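Local structure of trichothecene 3-O-acetyltransferase (Gibberella zeae, 2RKV) at residues A[20-24]-A[161-165]; A[104-109]-A[447-451]; A[228-234]-A[429-434]; A[407-413]-A[425-430]. The protein catalyses the 3-O-acetylation of trichothecene mycotoxins, probably using acetyl coenzyme A as the acetyl donor. All blocks are in the same frame, centred on the assembly; numbering follows the deposited sequence.

Contact 1. Residues A[20-24]-A[161-165]; sequences YTQIS and MVGQD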
# COMPACT_ATOMS: atom_id res chain seq x y z
N TYR A 20 -6.53 -7.15 -2.79
CA TYR A 20 -5.28 -7.69 -2.27
C TYR A 20 -4.11 -6.75 -2.54
O TYR A 20 -3.90 -6.31 -3.68
CB TYR A 20 -4.98 -9.07 -2.88
CG TYR A 20 -5.72 -10.18 -2.18
CD1 TYR A 20 -7.04 -10.48 -2.50
CD2 TYR A 20 -5.10 -10.91 -1.16
CE1 TYR A 20 -7.73 -11.51 -1.84
CE2 TYR A 20 -5.77 -11.94 -0.50
CZ TYR A 20 -7.08 -12.22 -0.83
OH TYR A 20 -7.74 -13.23 -0.17
N THR A 21 -3.34 -6.45 -1.49
CA THR A 21 -2.10 -5.69 -1.62
C THR A 21 -0.96 -6.63 -1.97
O THR A 21 -0.71 -7.60 -1.25
CB THR A 21 -1.73 -4.97 -0.30
OG1 THR A 21 -2.81 -4.11 0.09
CG2 THR A 21 -0.44 -4.15 -0.47
N GLN A 22 -0.26 -6.34 -3.07
CA GLN A 22 0.87 -7.16 -3.52
C GLN A 22 2.20 -6.42 -3.35
O GLN A 22 2.27 -5.21 -3.54
CB GLN A 22 0.74 -7.53 -5.00
CG GLN A 22 -0.61 -8.12 -5.40
CD GLN A 22 -0.86 -7.99 -6.89
OE1 GLN A 22 -0.39 -7.03 -7.53
NE2 GLN A 22 -1.61 -8.93 -7.46
N ILE A 23 3.24 -7.16 -3.02
CA ILE A 23 4.60 -6.63 -3.04
C ILE A 23 5.53 -7.76 -3.47
O ILE A 23 5.31 -8.92 -3.09
CB ILE A 23 5.01 -6.01 -1.66
CG1 ILE A 23 6.33 -5.23 -1.74
CG2 ILE A 23 5.03 -7.09 -0.55
CD1 ILE A 23 6.24 -3.90 -2.50
N SER A 24 6.53 -7.43 -4.28
CA SER A 24 7.51 -8.40 -4.75
C SER A 24 8.91 -8.03 -4.29
O SER A 24 9.30 -6.85 -4.33
CB SER A 24 7.49 -8.52 -6.28
OG SER A 24 6.20 -8.92 -6.74
N MET A 161 -0.51 -2.16 4.62
CA MET A 161 0.86 -2.56 4.31
C MET A 161 1.76 -2.58 5.55
O MET A 161 2.74 -3.35 5.61
CB MET A 161 1.46 -1.70 3.18
CG MET A 161 2.91 -2.03 2.86
SD MET A 161 3.17 -3.78 2.46
CE MET A 161 3.02 -3.73 0.67
N VAL A 162 1.44 -1.76 6.56
CA VAL A 162 2.21 -1.80 7.81
C VAL A 162 1.99 -3.16 8.48
O VAL A 162 2.94 -3.82 8.91
CB VAL A 162 1.85 -0.63 8.75
CG1 VAL A 162 2.49 -0.80 10.14
CG2 VAL A 162 2.29 0.71 8.11
N GLY A 163 0.73 -3.60 8.52
CA GLY A 163 0.40 -4.92 9.08
C GLY A 163 1.02 -6.04 8.24
O GLY A 163 1.56 -7.01 8.78
N GLN A 164 0.94 -5.89 6.92
CA GLN A 164 1.49 -6.89 6.01
C GLN A 164 2.99 -7.02 6.22
O GLN A 164 3.53 -8.13 6.26
CB GLN A 164 1.18 -6.50 4.56
CG GLN A 164 1.49 -7.59 3.53
CD GLN A 164 0.72 -7.37 2.23
OE1 GLN A 164 -0.39 -6.83 2.26
NE2 GLN A 164 1.30 -7.77 1.10
N ASP A 165 3.66 -5.88 6.39
CA ASP A 165 5.10 -5.88 6.67
C ASP A 165 5.37 -6.63 7.99
O ASP A 165 6.31 -7.42 8.07
CB ASP A 165 5.61 -4.43 6.77
CG ASP A 165 7.12 -4.34 6.99
OD1 ASP A 165 7.87 -5.16 6.42
OD2 ASP A 165 7.56 -3.42 7.71
O HOH W 1 -2.25 -4.53 2.80
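Side-chain conformations on both partners define this buried strand-to-helix contact. The axes of strand 20-24 and helix 161-165 pass 10.1 Å apart at 53°, a gap closed by side chains. Thr21 and Ile23 both direct their CA-to-CB bonds toward the helix, as alternation along a strand requires, and Gln22 between them turns away. Thr21 adopts the m rotamer, which puts CG2 3.7 Å from CE of Met161 and lets OG1 give its hydrogen to water 1 (2.8 Å). Met161 starts out sideways to the strand, but its t, p rotamer and a chi3 of 93° bring CE back within 3.8 Å of CB of Ile23, so one methyl touches both strand residues. Gln164, one helical turn on, is extended (t, t): its NE2 donates to the main-chain O of Thr21 (3.1 Å, 161°), and its OE1 accepts from water 1 (3.0 Å). The amide thus grips Thr21 twice, directly and through solvent, burying 213 Å² in all with the apolar contacts. The helix starts right after Asp160, which with His156 fits the HXXXD motif of the BAHD family; His156 also touches Thr21 and hydrogen-bonds the bound toxin. Helix 161-176 therefore packs on the five-stranded mixed sheet at strand 20-28, whose neighbours are strands 147-155 and 399-401.

Contact 2. Residues A[104-109]-A[447-451]; sequences AGYPMA and AQYVG. Residues 447, 448, 449, 450, 451 of segment 447-451 come from a tag, linker or insertion.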
# COMPACT_ATOMS: atom_id res chain seq x y z
N ALA A 104 17.00 -2.66 -17.24
CA ALA A 104 15.85 -1.76 -17.30
C ALA A 104 15.57 -1.01 -15.99
O ALA A 104 14.66 -0.19 -15.93
CB ALA A 104 14.61 -2.52 -17.74
N GLY A 105 16.35 -1.31 -14.95
CA GLY A 105 16.18 -0.67 -13.64
C GLY A 105 14.94 -1.11 -12.87
O GLY A 105 14.34 -0.32 -12.14
N TYR A 106 14.57 -2.38 -13.02
CA TYR A 106 13.44 -2.98 -12.29
C TYR A 106 12.09 -2.26 -12.52
O TYR A 106 11.44 -1.81 -11.57
CB TYR A 106 13.76 -3.09 -10.78
CG TYR A 106 15.19 -3.46 -10.48
CD1 TYR A 106 16.12 -2.49 -10.13
CD2 TYR A 106 15.63 -4.79 -10.56
CE1 TYR A 106 17.45 -2.81 -9.85
CE2 TYR A 106 16.95 -5.13 -10.28
CZ TYR A 106 17.86 -4.13 -9.94
OH TYR A 106 19.17 -4.43 -9.66
N PRO A 107 11.65 -2.19 -13.79
CA PRO A 107 10.39 -1.51 -14.08
C PRO A 107 9.16 -2.28 -13.61
O PRO A 107 9.19 -3.51 -13.53
CB PRO A 107 10.38 -1.41 -15.61
CG PRO A 107 11.18 -2.57 -16.05
CD PRO A 107 12.26 -2.74 -15.01
N MET A 108 8.09 -1.54 -13.32
CA MET A 108 6.84 -2.15 -12.88
C MET A 108 6.31 -3.16 -13.90
O MET A 108 5.73 -4.19 -13.52
CB MET A 108 5.79 -1.07 -12.63
CG MET A 108 4.70 -1.50 -11.66
SD MET A 108 3.56 -0.14 -11.40
CE MET A 108 2.76 -0.64 -9.86
N ALA A 109 6.52 -2.86 -15.18
CA ALA A 109 6.04 -3.73 -16.26
C ALA A 109 6.64 -5.14 -16.22
O ALA A 109 6.05 -6.08 -16.76
CB ALA A 109 6.31 -3.07 -17.62
N ALA A 447 13.04 13.48 -11.28
CA ALA A 447 12.44 12.16 -11.49
C ALA A 447 13.02 11.44 -12.70
O ALA A 447 13.05 11.98 -13.81
CB ALA A 447 10.94 12.30 -11.63
N GLN A 448 13.49 10.22 -12.47
CA GLN A 448 14.01 9.36 -13.57
C GLN A 448 12.97 8.35 -13.92
O GLN A 448 12.59 7.51 -13.12
CB GLN A 448 15.33 8.59 -13.26
CG GLN A 448 15.70 7.43 -14.33
CD GLN A 448 16.23 7.99 -15.64
OE1 GLN A 448 17.13 8.84 -15.65
NE2 GLN A 448 15.68 7.52 -16.75
N TYR A 449 12.49 8.43 -15.16
CA TYR A 449 11.51 7.47 -15.65
C TYR A 449 12.10 6.07 -15.72
O TYR A 449 13.19 5.87 -16.28
CB TYR A 449 10.99 7.87 -17.03
CG TYR A 449 10.08 6.85 -17.67
CD1 TYR A 449 8.74 6.74 -17.30
CD2 TYR A 449 10.57 5.98 -18.65
CE1 TYR A 449 7.90 5.79 -17.89
CE2 TYR A 449 9.76 5.03 -19.24
CZ TYR A 449 8.43 4.94 -18.86
OH TYR A 449 7.63 3.99 -19.46
N VAL A 450 11.38 5.10 -15.17
CA VAL A 450 11.78 3.69 -15.25
C VAL A 450 10.76 2.89 -16.04
O VAL A 450 11.14 2.15 -16.95
CB VAL A 450 11.99 3.06 -13.84
CG1 VAL A 450 12.35 1.59 -13.96
CG2 VAL A 450 13.09 3.79 -13.10
N GLY A 451 9.48 3.04 -15.72
CA GLY A 451 8.41 2.30 -16.39
C GLY A 451 7.89 1.11 -15.59
O GLY A 451 7.98 1.09 -14.35
OXT GLY A 451 7.39 0.13 -16.17
O HOH W 2 13.48 1.33 -17.74
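A Schellman motif ends helix 98-104 here, and a classic beta bulge ends the chain opposite it: Val450 and Gly451 both face Phe233. Residues 447-451 come from an insertion into the natural sequence, so their fit describes this construct. Along the first segment, Ala104 offers its carbonyl O to water 2 (2.6 Å), which also donates to O of Val450 (2.6 Å) and so bridges the two segments. Gly105 follows at positive phi (72°), the geometry that closes the Schellman motif, and its O lies 3.3 Å from CG1 of Val450. Tyr106 is left-handed as well (58/59) and points its side chain away, its OH reaching Glu398 while its carbonyl is held by Arg401. With Pro107 the backbone extends again (psi 153°); its CA is 3.7 Å from CG1 of Val450, and its CB 4.0 Å from the same methyl, which therefore lies against the backbone from Ala104 to Pro107. The CA atoms come nearest at Pro107 and Gly451, 4.9 Å apart. Met108 and Ala109 then enter a 3-10 segment, presenting successive amides to the C-terminal carboxylate, while the Met108 side chain packs on Phe233 of the neighbouring strand 229-236. Met108 N donates to O of Gly451 at 2.8 Å (153°), and Ala109 N donates to OXT of Gly451 at 3.3 Å (159°).

Contact 3. Residues A[228-234]-A[429-434]; sequences SASWAFF and LRDEDM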
# COMPACT_ATOMS: atom_id res chain seq x y z
N SER A 228 -7.71 6.14 -21.34
CA SER A 228 -6.50 5.35 -21.58
C SER A 228 -5.41 5.80 -20.60
O SER A 228 -5.01 6.96 -20.59
CB SER A 228 -6.03 5.50 -23.02
OG SER A 228 -4.87 4.72 -23.26
N ALA A 229 -4.95 4.86 -19.77
CA ALA A 229 -4.01 5.18 -18.69
C ALA A 229 -2.91 4.13 -18.58
O ALA A 229 -2.99 3.08 -19.22
CB ALA A 229 -4.77 5.32 -17.38
N SER A 230 -1.89 4.42 -17.78
CA SER A 230 -0.81 3.47 -17.56
C SER A 230 -0.20 3.61 -16.17
O SER A 230 -0.51 4.55 -15.44
CB SER A 230 0.27 3.62 -18.64
OG SER A 230 1.10 4.74 -18.40
N TRP A 231 0.66 2.65 -15.83
CA TRP A 231 1.49 2.66 -14.62
C TRP A 231 2.95 2.88 -15.02
O TRP A 231 3.40 2.38 -16.05
CB TRP A 231 1.40 1.30 -13.91
CG TRP A 231 0.23 1.13 -12.99
CD1 TRP A 231 -0.88 0.35 -13.20
CD2 TRP A 231 0.07 1.72 -11.69
NE1 TRP A 231 -1.72 0.44 -12.12
CE2 TRP A 231 -1.16 1.27 -11.17
CE3 TRP A 231 0.86 2.58 -10.91
CZ2 TRP A 231 -1.64 1.66 -9.92
CZ3 TRP A 231 0.39 2.98 -9.66
CH2 TRP A 231 -0.86 2.52 -9.18
N ALA A 232 3.70 3.59 -14.18
CA ALA A 232 5.14 3.71 -14.35
C ALA A 232 5.84 3.97 -13.02
O ALA A 232 5.31 4.70 -12.17
CB ALA A 232 5.49 4.82 -15.34
N PHE A 233 7.02 3.41 -12.85
CA PHE A 233 7.88 3.77 -11.77
C PHE A 233 8.76 4.92 -12.23
O PHE A 233 9.19 4.97 -13.35
CB PHE A 233 8.87 2.66 -11.42
CG PHE A 233 8.28 1.47 -10.67
CD1 PHE A 233 8.87 0.24 -10.78
CD2 PHE A 233 7.17 1.57 -9.87
CE1 PHE A 233 8.38 -0.84 -10.14
CE2 PHE A 233 6.70 0.49 -9.21
CZ PHE A 233 7.30 -0.71 -9.36
N PHE A 234 9.02 5.79 -11.27
CA PHE A 234 10.00 6.87 -11.37
C PHE A 234 10.93 6.81 -10.17
O PHE A 234 10.47 6.66 -9.09
CB PHE A 234 9.28 8.23 -11.35
CG PHE A 234 8.39 8.46 -12.54
CD1 PHE A 234 7.07 8.10 -12.53
CD2 PHE A 234 8.88 9.08 -13.66
CE1 PHE A 234 6.30 8.33 -13.60
CE2 PHE A 234 8.09 9.31 -14.74
CZ PHE A 234 6.83 8.92 -14.73
N LEU A 429 -1.52 7.31 -14.31
CA LEU A 429 -2.05 8.54 -14.86
C LEU A 429 -2.62 8.28 -16.25
O LEU A 429 -2.18 7.36 -16.94
CB LEU A 429 -0.94 9.59 -14.96
CG LEU A 429 -0.32 10.19 -13.69
CD1 LEU A 429 0.92 11.00 -14.06
CD2 LEU A 429 -1.32 11.03 -12.89
N ARG A 430 -3.57 9.11 -16.66
CA ARG A 430 -4.04 9.03 -18.04
C ARG A 430 -2.91 9.40 -19.00
O ARG A 430 -2.00 10.18 -18.64
CB ARG A 430 -5.31 9.87 -18.26
CG ARG A 430 -5.13 11.39 -18.32
CD ARG A 430 -6.46 12.07 -18.67
NE ARG A 430 -7.45 11.86 -17.63
CZ ARG A 430 -8.75 12.10 -17.74
NH1 ARG A 430 -9.26 12.59 -18.86
NH2 ARG A 430 -9.56 11.86 -16.71
N ASP A 431 -2.94 8.82 -20.19
CA ASP A 431 -1.82 8.93 -21.14
C ASP A 431 -1.33 10.36 -21.36
O ASP A 431 -0.13 10.61 -21.37
CB ASP A 431 -2.19 8.29 -22.48
CG ASP A 431 -2.25 6.77 -22.42
OD1 ASP A 431 -1.84 6.17 -21.39
OD2 ASP A 431 -2.70 6.16 -23.42
N GLU A 432 -2.26 11.30 -21.53
CA GLU A 432 -1.83 12.66 -21.85
C GLU A 432 -1.09 13.33 -20.70
O GLU A 432 -0.15 14.09 -20.94
CB GLU A 432 -2.98 13.52 -22.40
CG GLU A 432 -4.14 13.78 -21.48
CD GLU A 432 -5.27 14.48 -22.20
OE1 GLU A 432 -6.34 13.86 -22.38
OE2 GLU A 432 -5.10 15.66 -22.60
N ASP A 433 -1.49 13.02 -19.46
CA ASP A 433 -0.77 13.44 -18.26
C ASP A 433 0.59 12.76 -18.13
O ASP A 433 1.60 13.42 -17.88
CB ASP A 433 -1.60 13.13 -17.01
CG ASP A 433 -2.78 14.07 -16.84
OD1 ASP A 433 -2.95 15.02 -17.64
OD2 ASP A 433 -3.56 13.85 -15.89
N MET A 434 0.61 11.44 -18.30
CA MET A 434 1.87 10.70 -18.22
C MET A 434 2.89 11.17 -19.25
O MET A 434 4.06 11.37 -18.91
CB MET A 434 1.62 9.19 -18.35
CG MET A 434 2.86 8.34 -18.10
SD MET A 434 3.30 8.25 -16.34
CE MET A 434 2.11 7.03 -15.78
O HOH W 3 -2.38 3.45 -22.22
O HOH W 4 -0.40 6.76 -19.19
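Ser228 meets Asp431 through two hydrogen bonds where strand 423-430, paired antiparallel with strand 229-236, runs directly into helix 431-439: OG of Ser228 donates to OD2 of Asp431 (2.6 Å), and N of Asp431 donates to O of Ser228 (2.8 Å, 163°). Because Arg430 is the N-cap residue, the second bond ties the first amide of the helix to Ser228, the loop residue just before strand 229-236. The pairing continues at Ser230 and Leu429, a hydrogen-bonded pair in which Ser230 N reaches O of Leu429 and Leu429 N reaches O of Ser230, both at 3.1 Å. Between these bonds lies the non-hydrogen-bonded pair Ala229 and Arg430, whose CA atoms are only 3.9 Å apart and whose side chains diverge; the Arg430 guanidinium leads away to a salt bridge with Glu409. Water 4 accepts from OG of Ser230 (2.6 Å) and donates to O of Leu429 (2.9 Å) and OD1 of Asp431 (2.7 Å), extending the polar network along the sheet surface. Apolar packing follows one helical turn further on. Met434 is directed at the strand, its CE 3.6 Å from OG of Ser230 and 4.1 Å from CB of Ala232, so the helix folds back over the sheet. The contact finishes as a Met-aromatic one: Met434 SD sits at the edge of the Phe234 ring, 3.9 Å from CZ of Phe234 and 86° off the ring normal.

Contact 4. Residues A[407-413]-A[425-430]; sequences PVESLMY and AALSLR. With ZBA (12,13-Epoxytrichothec-9-ene-3,4,8,15-tetrol-4,15-diacetate-8-isovalerate), chain D.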
# COMPACT_ATOMS: atom_id res chain seq x y z
N PRO A 407 -4.44 -0.07 -14.73
CA PRO A 407 -4.30 1.35 -14.40
C PRO A 407 -5.49 1.83 -13.58
O PRO A 407 -6.63 1.43 -13.85
CB PRO A 407 -4.29 2.02 -15.78
CG PRO A 407 -3.79 0.98 -16.70
CD PRO A 407 -4.41 -0.29 -16.19
N VAL A 408 -5.21 2.64 -12.58
CA VAL A 408 -6.23 3.28 -11.75
C VAL A 408 -5.84 4.74 -11.68
O VAL A 408 -4.90 5.11 -10.96
CB VAL A 408 -6.27 2.68 -10.32
CG1 VAL A 408 -7.32 3.38 -9.47
CG2 VAL A 408 -6.53 1.17 -10.36
N GLU A 409 -6.53 5.58 -12.46
CA GLU A 409 -6.09 6.97 -12.62
C GLU A 409 -5.90 7.68 -11.29
O GLU A 409 -6.79 7.67 -10.43
CB GLU A 409 -7.05 7.77 -13.51
CG GLU A 409 -6.44 9.10 -13.93
CD GLU A 409 -7.38 9.97 -14.73
OE1 GLU A 409 -8.55 9.58 -14.94
OE2 GLU A 409 -6.94 11.07 -15.13
N SER A 410 -4.71 8.28 -11.13
CA SER A 410 -4.34 9.12 -9.98
C SER A 410 -3.94 8.34 -8.72
O SER A 410 -3.58 8.94 -7.70
CB SER A 410 -5.44 10.14 -9.66
OG SER A 410 -5.60 11.02 -10.77
N LEU A 411 -3.99 7.01 -8.80
CA LEU A 411 -3.48 6.17 -7.72
C LEU A 411 -1.95 6.15 -7.76
O LEU A 411 -1.34 6.03 -8.83
CB LEU A 411 -4.03 4.74 -7.84
CG LEU A 411 -3.68 3.75 -6.72
CD1 LEU A 411 -4.15 4.25 -5.36
CD2 LEU A 411 -4.31 2.39 -7.06
N MET A 412 -1.32 6.26 -6.59
CA MET A 412 0.13 6.31 -6.52
C MET A 412 0.66 5.63 -5.27
O MET A 412 -0.02 5.61 -4.24
CB MET A 412 0.63 7.76 -6.55
CG MET A 412 0.08 8.57 -7.69
SD MET A 412 0.73 10.25 -7.64
CE MET A 412 -0.17 10.92 -9.05
N TYR A 413 1.87 5.08 -5.37
CA TYR A 413 2.58 4.49 -4.23
C TYR A 413 4.02 4.97 -4.15
O TYR A 413 4.65 5.27 -5.17
CB TYR A 413 2.60 2.96 -4.32
CG TYR A 413 1.22 2.35 -4.34
CD1 TYR A 413 0.58 2.04 -5.54
CD2 TYR A 413 0.54 2.09 -3.15
CE1 TYR A 413 -0.71 1.49 -5.56
CE2 TYR A 413 -0.74 1.54 -3.15
CZ TYR A 413 -1.36 1.24 -4.36
OH TYR A 413 -2.63 0.71 -4.36
N ALA A 425 8.69 5.93 -6.89
CA ALA A 425 7.27 6.24 -6.90
C ALA A 425 6.56 5.55 -8.06
O ALA A 425 7.01 5.65 -9.21
CB ALA A 425 7.05 7.77 -6.96
N ALA A 426 5.48 4.83 -7.76
CA ALA A 426 4.60 4.28 -8.79
C ALA A 426 3.43 5.22 -9.06
O ALA A 426 2.66 5.53 -8.15
CB ALA A 426 4.09 2.90 -8.38
N LEU A 427 3.32 5.69 -10.30
CA LEU A 427 2.25 6.62 -10.69
C LEU A 427 1.35 6.00 -11.73
O LEU A 427 1.84 5.40 -12.69
CB LEU A 427 2.85 7.92 -11.26
CG LEU A 427 3.27 9.00 -10.25
CD1 LEU A 427 4.37 8.55 -9.30
CD2 LEU A 427 3.71 10.23 -11.01
N SER A 428 0.04 6.12 -11.53
CA SER A 428 -0.94 5.76 -12.55
C SER A 428 -1.64 7.03 -13.01
O SER A 428 -2.24 7.75 -12.21
CB SER A 428 -1.95 4.72 -12.05
OG SER A 428 -2.77 4.26 -13.12
N LEU A 429 -1.52 7.31 -14.31
CA LEU A 429 -2.05 8.54 -14.86
C LEU A 429 -2.62 8.28 -16.25
O LEU A 429 -2.18 7.36 -16.94
CB LEU A 429 -0.94 9.59 -14.96
CG LEU A 429 -0.32 10.19 -13.69
CD1 LEU A 429 0.92 11.00 -14.06
CD2 LEU A 429 -1.32 11.03 -12.89
N ARG A 430 -3.57 9.11 -16.66
CA ARG A 430 -4.04 9.03 -18.04
C ARG A 430 -2.91 9.40 -19.00
O ARG A 430 -2.00 10.18 -18.64
CB ARG A 430 -5.31 9.87 -18.26
CG ARG A 430 -5.13 11.39 -18.32
CD ARG A 430 -6.46 12.07 -18.67
NE ARG A 430 -7.45 11.86 -17.63
CZ ARG A 430 -8.75 12.10 -17.74
NH1 ARG A 430 -9.26 12.59 -18.86
NH2 ARG A 430 -9.56 11.86 -16.71
O18 ZBA D . -8.60 2.85 -5.60
C44 ZBA D . -8.94 1.82 -5.17
C45 ZBA D . -10.25 1.16 -5.40
C46 ZBA D . -10.13 0.05 -6.34
C48 ZBA D . -9.63 0.52 -7.61
C47 ZBA D . -11.39 -0.65 -6.75
O17 ZBA D . -8.11 1.09 -4.42
C31 ZBA D . -6.73 1.44 -4.26
C30 ZBA D . -6.53 2.44 -3.17
C32 ZBA D . -6.01 0.16 -4.07
C39 ZBA D . -6.11 -0.78 -5.25
C33 ZBA D . -5.40 -0.13 -2.97
C34 ZBA D . -5.31 0.77 -1.80
O10 ZBA D . -4.02 1.40 -1.92
C29 ZBA D . -6.39 1.87 -1.75
C38 ZBA D . -7.71 1.22 -1.34
O12 ZBA D . -8.81 1.96 -1.85
C40 ZBA D . -9.92 2.13 -1.15
C41 ZBA D . -10.92 2.92 -1.95
O13 ZBA D . -10.12 1.77 -0.09
C28 ZBA D . -5.97 2.98 -0.70
C37 ZBA D . -7.05 4.05 -0.45
C35 ZBA D . -4.65 3.56 -1.18
C25 ZBA D . -3.72 2.41 -1.00
C36 ZBA D . -4.39 4.79 -1.87
O11 ZBA D . -4.25 4.74 -0.48
C27 ZBA D . -5.48 2.29 0.62
C26 ZBA D . -4.00 2.01 0.41
O16 ZBA D . -3.65 0.68 0.67
O14 ZBA D . -5.59 3.29 1.64
C42 ZBA D . -5.77 3.07 2.94
O15 ZBA D . -5.85 3.96 3.73
C43 ZBA D . -5.78 1.67 3.24
O HOH W 5 -4.13 11.39 -14.87
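A type II turn, Val408 to Leu411, leads into the first strand of this hairpin and is itself docked on the partner strand. Ser410 takes positive phi (79°) in that turn, which Leu411 N closes on O of Val408 at 3.0 Å. Ser428 anchors it: Ser410 N donates to O of Ser428 (2.7 Å), Ser428 N to O of Leu411 (3.0 Å), and Val408 N to OG of Ser428 (3.0 Å), a hydroxyl also bonded to O of Ser230. From within the turn, Glu409 makes a salt bridge to Arg430 at the end of strand 423-430, OE2 to NE 2.7 Å and OE1 to NH2 3.1 Å. Beyond the turn the backbones run antiparallel at 173°, with Tyr413 and Ala426 hydrogen-bonded in both directions (Tyr413 N to Ala426 O 2.9 Å, Ala426 N to Tyr413 O 2.8 Å). The strand also lines the toxin pocket: Tyr413 OH donates to the ring oxygen O10 of ZBA at 2.9 Å, and Leu411 CD1 lies 3.5 Å from C36 of ZBA. Met412 and Leu427 share the face packed on by helix 431-439, and within the seven-stranded mixed sheet the hairpin lies between strands 375-379 and 229-236.

Contacts 2, 3 and 4 all reach one seven-stranded sheet, in which strands 411-414, 423-430, 229-236 and 448-449 follow one another. Contacts 3 and 4 are centred 7 Å apart and share Leu429 and Arg430; contact 2 joins contact 3 through Phe233, with centres 13 Å apart. Contact 1 packs helix 161-176 on a separate, five-stranded sheet, centred about 17 Å from contact 4 and without touching the rest. Along the chain, contacts 3 and 4 nest inside the loop closed by contact 2, whose segments alternate with those of contact 1. Contact 2 thus brings the chain end against the loop after helix 98-104, while contacts 1 and 4 approach the bound toxin from different sheets, consistent with a BAHD active site between two domains.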